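PDB 5LP5: Rod shape-determining protein (MreC) from Helicobacter pylori, which forms a complex with the penicillin-binding protein PBP2 and probably helps to organise cell-wall synthesis in maintaining rod shape. Local coordinates for residues E217-Y220 against T221-S224; E188-I191 against G192-V195; L106-T109 against H110-S113. All coordinates share one frame; numbering follows the deposited sequence.

Contact 1. Residues E217-Y220 against T221-S224; sequences EDHY and TYKS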
ATOM      1  N   GLU C 217      11.122   7.106  11.885  1.00 38.77           N
ATOM      2  CA  GLU C 217      11.804   7.030  10.588  1.00 41.62           C
ATOM      3  C   GLU C 217      10.790   6.634   9.515  1.00 40.16           C
ATOM      4  O   GLU C 217       9.959   5.752   9.738  1.00 38.59           O
ATOM      5  CB  GLU C 217      12.918   5.971  10.606  1.00 45.08           C
ATOM      6  CG  GLU C 217      13.938   6.037  11.739  1.00 47.76           C
ATOM      7  CD  GLU C 217      14.708   4.708  11.925  1.00 50.35           C
ATOM      8  OE1 GLU C 217      14.577   3.757  11.136  1.00 51.59           O
ATOM      9  OE2 GLU C 217      15.479   4.566  12.884  1.00 51.47           O
ATOM     10  N   ASP C 218      10.850   7.285   8.366  1.00 40.38           N
ATOM     11  CA  ASP C 218      10.058   6.854   7.210  1.00 40.39           C
ATOM     12  C   ASP C 218      10.894   5.906   6.350  1.00 37.09           C
ATOM     13  O   ASP C 218      11.979   6.271   5.946  1.00 35.77           O
ATOM     14  CB  ASP C 218       9.621   8.076   6.396  1.00 43.46           C
ATOM     15  CG  ASP C 218       8.508   7.766   5.384  1.00 45.10           C
ATOM     16  OD1 ASP C 218       7.646   6.874   5.641  1.00 45.12           O
ATOM     17  OD2 ASP C 218       8.512   8.419   4.315  1.00 47.64           O
ATOM     18  N   HIS C 219      10.382   4.711   6.088  1.00 33.92           N
ATOM     19  CA  HIS C 219      10.996   3.816   5.107  1.00 33.81           C
ATOM     20  C   HIS C 219      10.036   3.554   3.934  1.00 34.28           C
ATOM     21  O   HIS C 219      10.138   2.548   3.227  1.00 35.26           O
ATOM     22  CB  HIS C 219      11.376   2.485   5.730  1.00 32.57           C
ATOM     23  CG  HIS C 219      12.334   2.587   6.876  1.00 32.21           C
ATOM     24  ND1 HIS C 219      13.680   2.845   6.717  1.00 32.75           N
ATOM     25  CD2 HIS C 219      12.137   2.429   8.207  1.00 31.15           C
ATOM     26  CE1 HIS C 219      14.262   2.878   7.904  1.00 31.26           C
ATOM     27  NE2 HIS C 219      13.349   2.621   8.824  1.00 30.22           N
ATOM     28  N   TYR C 220       9.111   4.470   3.719  1.00 35.29           N
ATOM     29  CA  TYR C 220       8.220   4.482   2.544  1.00 36.11           C
ATOM     30  C   TYR C 220       7.087   3.441   2.540  1.00 35.10           C
ATOM     31  O   TYR C 220       5.895   3.817   2.497  1.00 34.65           O
ATOM     32  CB  TYR C 220       9.015   4.394   1.258  1.00 36.62           C
ATOM     33  CG  TYR C 220      10.219   5.312   1.254  1.00 37.79           C
ATOM     34  CD1 TYR C 220      10.071   6.684   1.151  1.00 38.65           C
ATOM     35  CD2 TYR C 220      11.499   4.800   1.398  1.00 38.03           C
ATOM     36  CE1 TYR C 220      11.177   7.522   1.146  1.00 39.45           C
ATOM     37  CE2 TYR C 220      12.611   5.623   1.389  1.00 38.63           C
ATOM     38  CZ  TYR C 220      12.445   6.981   1.259  1.00 39.49           C
ATOM     39  OH  TYR C 220      13.550   7.803   1.235  1.00 41.22           O
ATOM     40  N   THR C 221       7.439   2.156   2.583  1.00 34.45           N
ATOM     41  CA  THR C 221       6.401   1.109   2.613  1.00 35.15           C
ATOM     42  C   THR C 221       5.941   0.840   4.060  1.00 34.53           C
ATOM     43  O   THR C 221       4.917   0.205   4.311  1.00 33.28           O
ATOM     44  CB  THR C 221       6.828  -0.197   1.913  1.00 35.81           C
ATOM     45  OG1 THR C 221       7.505  -1.058   2.828  1.00 34.37           O
ATOM     46  CG2 THR C 221       7.736   0.101   0.709  1.00 37.84           C
ATOM     47  N   TYR C 222       6.710   1.358   5.002  1.00 34.58           N
ATOM     48  CA  TYR C 222       6.435   1.240   6.408  1.00 33.52           C
ATOM     49  C   TYR C 222       7.253   2.301   7.157  1.00 34.07           C
ATOM     50  O   TYR C 222       8.126   2.952   6.578  1.00 34.95           O
ATOM     51  CB  TYR C 222       6.808  -0.170   6.877  1.00 32.19           C
ATOM     52  CG  TYR C 222       8.292  -0.441   6.931  1.00 31.50           C
ATOM     53  CD1 TYR C 222       8.986  -0.366   8.134  1.00 30.40           C
ATOM     54  CD2 TYR C 222       9.004  -0.772   5.780  1.00 32.29           C
ATOM     55  CE1 TYR C 222      10.341  -0.634   8.199  1.00 30.21           C
ATOM     56  CE2 TYR C 222      10.367  -1.045   5.830  1.00 31.46           C
ATOM     57  CZ  TYR C 222      11.029  -0.958   7.036  1.00 30.58           C
ATOM     58  OH  TYR C 222      12.371  -1.208   7.080  1.00 30.45           O
ATOM     59  N   LYS C 223       6.951   2.464   8.446  1.00 34.01           N
ATOM     60  CA  LYS C 223       7.676   3.373   9.317  1.00 34.26           C
ATOM     61  C   LYS C 223       8.194   2.624  10.506  1.00 31.35           C
ATOM     62  O   LYS C 223       7.714   1.550  10.821  1.00 30.05           O
ATOM     63  CB  LYS C 223       6.737   4.441   9.854  1.00 37.26           C
ATOM     64  CG  LYS C 223       6.431   5.576   8.891  1.00 41.47           C
ATOM     65  CD  LYS C 223       5.512   6.625   9.529  1.00 44.10           C
ATOM     66  CE  LYS C 223       4.172   6.048   9.987  1.00 44.97           C
ATOM     67  NZ  LYS C 223       3.127   7.091  10.113  1.00 46.48           N
ATOM     68  N   SER C 224       9.166   3.229  11.178  1.00 29.89           N
ATOM     69  CA  SER C 224       9.726   2.694  12.404  1.00 29.10           C
ATOM     70  C   SER C 224       9.612   3.731  13.503  1.00 28.17           C
ATOM     71  O   SER C 224       9.519   4.915  13.233  1.00 27.74           O
ATOM     72  CB  SER C 224      11.213   2.358  12.214  1.00 29.62           C
ATOM     73  OG  SER C 224      11.426   1.226  11.390  1.00 30.04           O
TER

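Contact 2. Residues E188-I191 against G192-V195; sequences EINI and GDQV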
ATOM      1  N   GLU C 188      -1.128   7.085  12.691  1.00 39.84           N
ATOM      2  CA  GLU C 188      -0.914   8.347  13.382  1.00 41.24           C
ATOM      3  C   GLU C 188      -0.235   8.072  14.702  1.00 39.47           C
ATOM      4  O   GLU C 188      -0.854   7.566  15.635  1.00 38.93           O
ATOM      5  CB  GLU C 188      -2.232   9.073  13.589  1.00 43.47           C
ATOM      6  CG  GLU C 188      -2.721   9.757  12.332  1.00 45.34           C
ATOM      7  CD  GLU C 188      -4.028  10.476  12.535  1.00 49.25           C
ATOM      8  OE1 GLU C 188      -4.873   9.985  13.320  1.00 50.17           O
ATOM      9  OE2 GLU C 188      -4.210  11.537  11.893  1.00 54.39           O
ATOM     10  N   ILE C 189       1.052   8.399  14.755  1.00 39.45           N
ATOM     11  CA  ILE C 189       1.854   8.241  15.970  1.00 40.08           C
ATOM     12  C   ILE C 189       2.384   9.585  16.433  1.00 39.12           C
ATOM     13  O   ILE C 189       2.683  10.434  15.616  1.00 41.51           O
ATOM     14  CB  ILE C 189       3.079   7.358  15.699  1.00 41.25           C
ATOM     15  CG1 ILE C 189       2.694   6.015  15.111  1.00 41.55           C
ATOM     16  CG2 ILE C 189       3.886   7.159  16.973  1.00 42.20           C
ATOM     17  CD1 ILE C 189       3.916   5.281  14.604  1.00 42.54           C
ATOM     18  N   ASN C 190       2.508   9.750  17.740  1.00 38.16           N
ATOM     19  CA  ASN C 190       3.028  10.983  18.315  1.00 38.53           C
ATOM     20  C   ASN C 190       4.191  10.714  19.255  1.00 36.19           C
ATOM     21  O   ASN C 190       4.228   9.668  19.940  1.00 34.10           O
ATOM     22  CB  ASN C 190       1.939  11.713  19.087  1.00 42.16           C
ATOM     23  CG  ASN C 190       0.735  12.083  18.227  1.00 44.80           C
ATOM     24  OD1 ASN C 190       0.825  12.967  17.347  1.00 46.58           O
ATOM     25  ND2 ASN C 190      -0.439  11.494  18.557  1.00 43.76           N
ATOM     26  N   ILE C 191       5.143  11.643  19.282  1.00 34.66           N
ATOM     27  CA  ILE C 191       6.265  11.520  20.198  1.00 32.71           C
ATOM     28  C   ILE C 191       5.712  11.457  21.626  1.00 32.67           C
ATOM     29  O   ILE C 191       4.900  12.293  22.008  1.00 30.41           O
ATOM     30  CB  ILE C 191       7.260  12.699  20.100  1.00 33.08           C
ATOM     31  CG1 ILE C 191       7.676  12.966  18.668  1.00 31.76           C
ATOM     32  CG2 ILE C 191       8.485  12.396  20.943  1.00 32.70           C
ATOM     33  CD1 ILE C 191       8.115  11.719  17.962  1.00 31.35           C
ATOM     34  N   GLY C 192       6.136  10.450  22.387  1.00 33.51           N
ATOM     35  CA  GLY C 192       5.664  10.244  23.750  1.00 34.33           C
ATOM     36  C   GLY C 192       4.592   9.184  23.902  1.00 35.38           C
ATOM     37  O   GLY C 192       4.346   8.748  25.021  1.00 39.37           O
ATOM     38  N   ASP C 193       3.931   8.782  22.809  1.00 35.62           N
ATOM     39  CA  ASP C 193       2.961   7.699  22.850  1.00 34.72           C
ATOM     40  C   ASP C 193       3.509   6.472  23.593  1.00 33.43           C
ATOM     41  O   ASP C 193       4.592   6.004  23.261  1.00 30.65           O
ATOM     42  CB  ASP C 193       2.613   7.220  21.418  1.00 36.22           C
ATOM     43  CG  ASP C 193       1.419   7.916  20.825  1.00 38.06           C
ATOM     44  OD1 ASP C 193       0.432   8.066  21.589  1.00 39.36           O
ATOM     45  OD2 ASP C 193       1.457   8.247  19.599  1.00 38.54           O
ATOM     46  N   GLN C 194       2.714   5.960  24.535  1.00 32.49           N
ATOM     47  CA  GLN C 194       2.959   4.687  25.156  1.00 31.42           C
ATOM     48  C   GLN C 194       3.016   3.520  24.156  1.00 27.98           C
ATOM     49  O   GLN C 194       2.229   3.445  23.201  1.00 28.21           O
ATOM     50  CB  GLN C 194       1.879   4.391  26.174  1.00 35.31           C
ATOM     51  CG  GLN C 194       2.074   5.104  27.510  1.00 40.36           C
ATOM     52  CD  GLN C 194       1.615   4.239  28.665  1.00 43.90           C
ATOM     53  OE1 GLN C 194       0.677   3.436  28.525  1.00 44.53           O
ATOM     54  NE2 GLN C 194       2.293   4.375  29.812  1.00 48.31           N
ATOM     55  N   VAL C 195       3.959   2.613  24.413  1.00 24.46           N
ATOM     56  CA  VAL C 195       4.092   1.384  23.639  1.00 22.30           C
ATOM     57  C   VAL C 195       3.902   0.181  24.581  1.00 21.16           C
ATOM     58  O   VAL C 195       4.615   0.041  25.572  1.00 21.12           O
ATOM     59  CB  VAL C 195       5.468   1.328  22.970  1.00 21.57           C
ATOM     60  CG1 VAL C 195       5.660   0.023  22.225  1.00 21.53           C
ATOM     61  CG2 VAL C 195       5.613   2.490  22.018  1.00 22.02           C
TER

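Contact 3. Residues L106-T109 against H110-S113; sequences LEDT and HSVS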
ATOM      1  N   LEU C 106      30.714 -12.578  28.549  1.00 34.39           N
ATOM      2  CA  LEU C 106      31.109 -11.379  29.282  1.00 34.87           C
ATOM      3  C   LEU C 106      31.407 -10.224  28.365  1.00 34.66           C
ATOM      4  O   LEU C 106      31.877  -9.197  28.810  1.00 33.19           O
ATOM      5  CB  LEU C 106      32.307 -11.632  30.204  1.00 35.40           C
ATOM      6  CG  LEU C 106      31.966 -12.495  31.431  1.00 35.49           C
ATOM      7  CD1 LEU C 106      33.205 -12.752  32.256  1.00 36.47           C
ATOM      8  CD2 LEU C 106      30.935 -11.859  32.349  1.00 35.15           C
ATOM      9  N   GLU C 107      31.138 -10.420  27.084  1.00 35.01           N
ATOM     10  CA  GLU C 107      31.248  -9.378  26.088  1.00 36.66           C
ATOM     11  C   GLU C 107      29.880  -8.981  25.533  1.00 35.84           C
ATOM     12  O   GLU C 107      29.796  -8.427  24.430  1.00 36.45           O
ATOM     13  CB  GLU C 107      32.124  -9.870  24.918  1.00 38.17           C
ATOM     14  CG  GLU C 107      33.605 -10.081  25.242  1.00 39.49           C
ATOM     15  CD  GLU C 107      34.355 -10.814  24.154  1.00 41.47           C
ATOM     16  OE1 GLU C 107      34.093 -10.570  22.951  1.00 44.04           O
ATOM     17  OE2 GLU C 107      35.239 -11.630  24.501  1.00 43.75           O
ATOM     18  N   ASP C 108      28.800  -9.261  26.262  1.00 34.85           N
ATOM     19  CA  ASP C 108      27.435  -8.992  25.783  1.00 33.90           C
ATOM     20  C   ASP C 108      26.493  -8.917  26.992  1.00 34.12           C
ATOM     21  O   ASP C 108      26.336  -9.930  27.706  1.00 33.74           O
ATOM     22  CB  ASP C 108      27.036 -10.111  24.810  1.00 33.68           C
ATOM     23  CG  ASP C 108      25.642  -9.941  24.194  1.00 32.36           C
ATOM     24  OD1 ASP C 108      25.137  -8.807  24.090  1.00 29.76           O
ATOM     25  OD2 ASP C 108      25.048 -10.992  23.852  1.00 33.22           O
ATOM     26  N   THR C 109      25.888  -7.740  27.206  1.00 33.78           N
ATOM     27  CA  THR C 109      24.975  -7.517  28.335  1.00 33.42           C
ATOM     28  C   THR C 109      23.526  -7.917  28.043  1.00 32.51           C
ATOM     29  O   THR C 109      22.686  -7.905  28.926  1.00 30.17           O
ATOM     30  CB  THR C 109      24.914  -6.015  28.725  1.00 33.48           C
ATOM     31  OG1 THR C 109      24.403  -5.229  27.633  1.00 32.68           O
ATOM     32  CG2 THR C 109      26.277  -5.485  29.136  1.00 34.01           C
ATOM     33  N   HIS C 110      23.243  -8.222  26.774  1.00 33.04           N
ATOM     34  CA  HIS C 110      21.889  -8.510  26.336  1.00 32.93           C
ATOM     35  C   HIS C 110      21.604 -10.018  26.242  1.00 33.45           C
ATOM     36  O   HIS C 110      20.630 -10.406  25.584  1.00 35.74           O
ATOM     37  CB  HIS C 110      21.622  -7.821  24.985  1.00 33.03           C
ATOM     38  CG  HIS C 110      22.084  -6.395  24.921  1.00 33.87           C
ATOM     39  ND1 HIS C 110      21.403  -5.347  25.495  1.00 34.01           N
ATOM     40  CD2 HIS C 110      23.196  -5.859  24.368  1.00 35.44           C
ATOM     41  CE1 HIS C 110      22.067  -4.225  25.286  1.00 35.76           C
ATOM     42  NE2 HIS C 110      23.154  -4.507  24.592  1.00 36.27           N
ATOM     43  N   SER C 111      22.373 -10.857  26.923  1.00 33.34           N
ATOM     44  CA  SER C 111      22.162 -12.298  26.870  1.00 33.57           C
ATOM     45  C   SER C 111      22.480 -12.906  28.221  1.00 34.51           C
ATOM     46  O   SER C 111      23.595 -12.735  28.740  1.00 35.27           O
ATOM     47  CB  SER C 111      23.043 -12.946  25.801  1.00 34.99           C
ATOM     48  OG  SER C 111      22.527 -12.689  24.507  1.00 37.04           O
ATOM     49  N   VAL C 112      21.519 -13.626  28.804  1.00 33.49           N
ATOM     50  CA  VAL C 112      21.713 -14.172  30.141  1.00 33.59           C
ATOM     51  C   VAL C 112      21.299 -15.629  30.294  1.00 34.28           C
ATOM     52  O   VAL C 112      20.387 -16.107  29.613  1.00 33.74           O
ATOM     53  CB  VAL C 112      20.962 -13.337  31.199  1.00 33.37           C
ATOM     54  CG1 VAL C 112      21.432 -11.898  31.169  1.00 32.88           C
ATOM     55  CG2 VAL C 112      19.455 -13.418  30.997  1.00 33.44           C
ATOM     56  N   SER C 113      21.962 -16.304  31.223  1.00 36.03           N
ATOM     57  CA  SER C 113      21.592 -17.662  31.606  1.00 39.13           C
ATOM     58  C   SER C 113      20.624 -17.601  32.781  1.00 39.77           C
ATOM     59  O   SER C 113      20.891 -16.936  33.778  1.00 39.21           O
ATOM     60  CB  SER C 113      22.821 -18.476  32.034  1.00 40.36           C
ATOM     61  OG  SER C 113      23.598 -18.935  30.942  1.00 41.89           O
TER

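Contact 1. Residues E217-Y220 against T221-S224
E217 and D218 pair antiparallel with S224 and K223 in a local contact that closes the hairpin of strands 209-218 and 223-228 at its tip. E217 and S224 form the hydrogen-bonded pair, joined in both directions, S224 N to E217 O at 3.0 Å and E217 N to S224 O. Beyond the non-hydrogen-bonded pair D218-K223, H219 N donates to Y222 O (2.9 Å). Within this loop the bond from T221 N to H219 O (2.8 Å), with Y220 at positive phi (74°), makes a classic gamma turn. Y222 holds CG between its backbone N and carbonyl carbon (chi1 71°), which places the phenol ring against H219: CB of H219 sits over its face, 3.8 Å from the centroid of the Y222 ring, a CH-pi contact. The two rings are near parallel (26°) but slid apart, with little overlap. H219 NE2 in turn donates to the anti lone pair of E217 OE1 (2.9 Å), which helps to set the imidazole's rotation. S224 OG lies near the imidazole edge and is itself bonded to D181, while K223 NZ reaches the carbonyls of P185 and A187. T221 and Y222 pack on D149 and P147 of the PBP2 chain.

Contact 2. Residues E188-I191 against G192-V195
With chi1 at -92°, well off a staggered position, the D193 side chain folds back at its end, and its OD2 meets the backbone N of N190, three residues earlier. There OD2 of D193 accepts the amide hydrogen of N190 N at 2.6 Å, in a fairly straight bond (158°) that meets the oxygen on its anti side, somewhat out of the carboxylate plane. The main chain closes the same loop in the other direction: D193 N donates to N190 O at 3.0 Å, completing a type II beta turn from N190 to D193. G192 occupies the third position of this turn with a positive phi of 100°, a backbone shape well suited to glycine. Residues N190 and D193 are thus joined twice, once through the side chain and once through the backbone, which should stiffen the turn. Around the acceptor oxygen the packing is aliphatic as well as polar. N190 CB lies 3.5 Å from D193 OD2, and I189 offers its CG2 methyl at 3.7 Å from the same D193 OD2. The side-chain carboxamide of N190 is not coplanar with the carboxylate. The turn leads directly into strand 194-197; G192 and D193 form backbone hydrogen bonds with V213 of strand 209-218, I189 packs on V213 and I216, and both I189 and D193 touch I161 of strand 158-161.

Contact 3. Residues L106-T109 against H110-S113
D108 and H110 set their side chains roughly at right angles, the carboxylate plane turned 54° from the imidazole. With D108 CG anti to its own backbone N (chi1 -178°), the carboxylate swings forward over the next two residues. D108 OD1 receives a weak hydrogen bond from H110 N at 3.3 Å, the connection of an Asx turn, and also lies at the edge of the imidazole, near the ring plane, 3.5 Å from H110 CD2. The other oxygen, D108 OD2, stands 3.1 Å from S111 OG, although that hydroxyl proton has another acceptor within reach. T109 approaches the same ring differently. Its side chain runs alongside that of H110, and T109 OG1 rests over the centre of the H110 ring, 3.3 Å above its plane. D108 and S111 also touch H152, whereas T109 and H110 pack on F169 and V184, both of the second copy of the protein. The loop passes into strand 111-114 of a six-stranded barrel at a buried place next to that subunit. Each carboxylate oxygen has a polar neighbour, though the amide bond is weak and the hydroxyl's proton not settled, and the negative charge probably also favours the polarised C-H at the imidazole edge.

Contacts 1 and 2 belong to the same beta barrel, where strands 209-218 and 194-197 are neighbours; their centres lie 15 Å apart and their nearest atoms about 5 Å, without touching. The lysine of contact 1 reaches the carbonyl of A187, the residue just before contact 2, so K223 ties the hairpin to the main chain just ahead of 188-191. Contact 3 belongs to the other barrel, 31 Å from contact 1 and 30 Å from contact 2 between centres, and lies across the chain's centre from contact 2. They also differ in partners: residues 220-222 face PBP2, L106, E107, T109 and H110 pack on the second MreC copy, and contact 2 meets no other chain of the assembly.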